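PDB 5H3K: Slr0280 protein from Synechocystis sp., which is of unknown function but contains a phosphodiester glycosidase (NAGPA-family) domain and so may act on sugar phosphodiesters. Local coordinates for residues R310-N315 against R330-A335. Sequence-based numbering, arbitrary orientation.
Sequences RPLMAN and RDQRAA
A Schellman motif ends helix 325-331, and the residues that leave it reach the end of strand 307-313. Arg-333, with positive phi (58°), is the C-prime residue, and its N bonds back to Arg-330 O. Gln-332, the first residue off the helix, carries the contact. Its CG lies beside the backbone N (chi1 -58°), and the chain runs on extended (chi2 -174°) to bring the amide to the strand backbone. Gln-332 NE2 donates to Met-313 O at 2.7 Å. Met-313 O lies close to the amide plane of Gln-332, while NE2 sits above the plane of the Met-313 carbonyl. Two waters bridge the amide to the backbone: one accepts from Met-313 N and donates to Gln-332 OE1, the other accepts from Gln-332 NE2 and donates to Ala-314 O. Strand 307-313 pairs antiparallel with strand 600-609, with backbone bonding between Leu-312 and Ala-604. An alanine in place of Gln-332 would remove the amide, and would probably cost Met-313 O its direct bond and both waters a partner. The side chains of Leu-312 and Gln-332 run antiparallel alongside each other, with Leu-312 CD2 3.7 Å from Gln-332 OE1. Leu-312 CD1 packs on Ala-334 CB at 4.0 Å, and Phe-608 touches both residues.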
loop_
_atom_site.group_PDB
_atom_site.type_symbol
_atom_site.label_atom_id
_atom_site.label_comp_id
_atom_site.label_asym_id
_atom_site.label_seq_id
_atom_site.Cartn_x
_atom_site.Cartn_y
_atom_site.Cartn_z
ATOM N N ARG A 310 3.053 -9.297 -7.051
ATOM C CA ARG A 310 4.071 -9.868 -6.171
ATOM C C ARG A 310 3.913 -9.313 -4.780
ATOM O O ARG A 310 3.689 -8.116 -4.614
ATOM C CB ARG A 310 5.484 -9.501 -6.645
ATOM C CG ARG A 310 5.955 -10.216 -7.916
ATOM C CD ARG A 310 6.120 -11.719 -7.690
ATOM N NE ARG A 310 6.651 -12.369 -8.883
ATOM C CZ ARG A 310 5.896 -12.856 -9.864
ATOM N NH1 ARG A 310 4.573 -12.774 -9.798
ATOM N NH2 ARG A 310 6.468 -13.423 -10.918
ATOM N N PRO A 311 4.077 -10.169 -3.765
ATOM C CA PRO A 311 4.229 -9.629 -2.414
ATOM C C PRO A 311 5.563 -8.911 -2.310
ATOM O O PRO A 311 6.561 -9.349 -2.905
ATOM C CB PRO A 311 4.210 -10.879 -1.519
ATOM C CG PRO A 311 4.627 -12.006 -2.403
ATOM C CD PRO A 311 4.222 -11.638 -3.814
ATOM N N LEU A 312 5.582 -7.808 -1.575
ATOM C CA LEU A 312 6.772 -6.989 -1.461
ATOM C C LEU A 312 7.047 -6.769 0.004
ATOM O O LEU A 312 6.150 -6.343 0.743
ATOM C CB LEU A 312 6.532 -5.641 -2.143
ATOM C CG LEU A 312 6.149 -5.663 -3.626
ATOM C CD1 LEU A 312 5.921 -4.223 -4.087
ATOM C CD2 LEU A 312 7.250 -6.319 -4.442
ATOM N N MET A 313 8.271 -7.057 0.434
ATOM C CA MET A 313 8.667 -6.829 1.818
ATOM C C MET A 313 9.367 -5.499 1.968
ATOM O O MET A 313 10.074 -5.064 1.060
ATOM C CB MET A 313 9.623 -7.926 2.290
ATOM C CG MET A 313 9.094 -9.294 2.067
ATOM S SD MET A 313 7.798 -9.740 3.213
ATOM C CE MET A 313 8.726 -10.312 4.618
ATOM N N ALA A 314 9.166 -4.864 3.123
ATOM C CA ALA A 314 9.788 -3.575 3.458
ATOM C C ALA A 314 11.292 -3.612 3.217
ATOM O O ALA A 314 11.876 -2.683 2.646
ATOM C CB ALA A 314 9.515 -3.222 4.904
ATOM N N ASN A 315 11.914 -4.678 3.701
ATOM C CA ASN A 315 13.286 -4.995 3.324
ATOM C C ASN A 315 13.246 -6.043 2.211
ATOM O O ASN A 315 12.835 -7.185 2.426
ATOM C CB ASN A 315 14.081 -5.474 4.548
ATOM C CG ASN A 315 15.569 -5.588 4.262
ATOM O OD1 ASN A 315 15.978 -6.213 3.276
ATOM N ND2 ASN A 315 16.384 -4.986 5.124
ATOM N N ARG A 330 7.370 2.990 -4.179
ATOM C CA ARG A 330 8.343 3.745 -4.955
ATOM C C ARG A 330 9.644 2.969 -5.139
ATOM O O ARG A 330 10.132 2.822 -6.265
ATOM C CB ARG A 330 8.633 5.110 -4.301
ATOM C CG ARG A 330 7.478 6.095 -4.370
ATOM C CD ARG A 330 7.652 7.198 -3.343
ATOM N NE ARG A 330 6.534 8.135 -3.367
ATOM C CZ ARG A 330 6.319 9.070 -2.450
ATOM N NH1 ARG A 330 7.126 9.184 -1.401
ATOM N NH2 ARG A 330 5.271 9.873 -2.569
ATOM N N ASP A 331 10.223 2.489 -4.038
ATOM C CA ASP A 331 11.546 1.874 -4.103
ATOM C C ASP A 331 11.569 0.552 -4.878
ATOM O O ASP A 331 12.564 0.219 -5.517
ATOM C CB ASP A 331 12.158 1.721 -2.694
ATOM C CG ASP A 331 12.457 3.077 -2.012
ATOM O OD1 ASP A 331 12.166 4.154 -2.590
ATOM O OD2 ASP A 331 12.977 3.053 -0.873
ATOM N N GLN A 332 10.468 -0.187 -4.866
ATOM C CA GLN A 332 10.420 -1.463 -5.577
ATOM C C GLN A 332 9.625 -1.369 -6.879
ATOM O O GLN A 332 9.304 -2.388 -7.499
ATOM C CB GLN A 332 9.908 -2.588 -4.655
ATOM C CG GLN A 332 10.795 -2.742 -3.402
ATOM C CD GLN A 332 10.447 -3.928 -2.520
ATOM O OE1 GLN A 332 10.377 -5.073 -2.979
ATOM N NE2 GLN A 332 10.249 -3.661 -1.237
ATOM N N ARG A 333 9.327 -0.132 -7.282
ATOM C CA ARG A 333 8.770 0.192 -8.606
ATOM C C ARG A 333 7.445 -0.487 -8.940
ATOM O O ARG A 333 7.242 -0.944 -10.077
ATOM C CB ARG A 333 9.788 -0.105 -9.712
ATOM C CG ARG A 333 11.192 0.379 -9.365
ATOM C CD ARG A 333 11.517 1.680 -10.045
ATOM N NE ARG A 333 11.681 1.493 -11.485
ATOM C CZ ARG A 333 12.177 2.411 -12.307
ATOM N NH1 ARG A 333 12.568 3.584 -11.826
ATOM N NH2 ARG A 333 12.282 2.159 -13.606
ATOM N N ALA A 334 6.548 -0.547 -7.957
ATOM C CA ALA A 334 5.217 -1.107 -8.171
ATOM C C ALA A 334 4.300 -0.042 -8.759
ATOM O O ALA A 334 4.281 1.104 -8.301
ATOM C CB ALA A 334 4.632 -1.635 -6.856
ATOM N N ALA A 335 3.527 -0.418 -9.773
ATOM C CA ALA A 335 2.540 0.494 -10.329
ATOM C C ALA A 335 1.397 0.733 -9.347
ATOM O O ALA A 335 0.860 1.840 -9.279
ATOM C CB ALA A 335 1.999 -0.050 -11.651
HETATM O O HOH W 1 10.251 -7.482 -1.663
HETATM O O HOH W 2 10.985 -1.277 0.352
#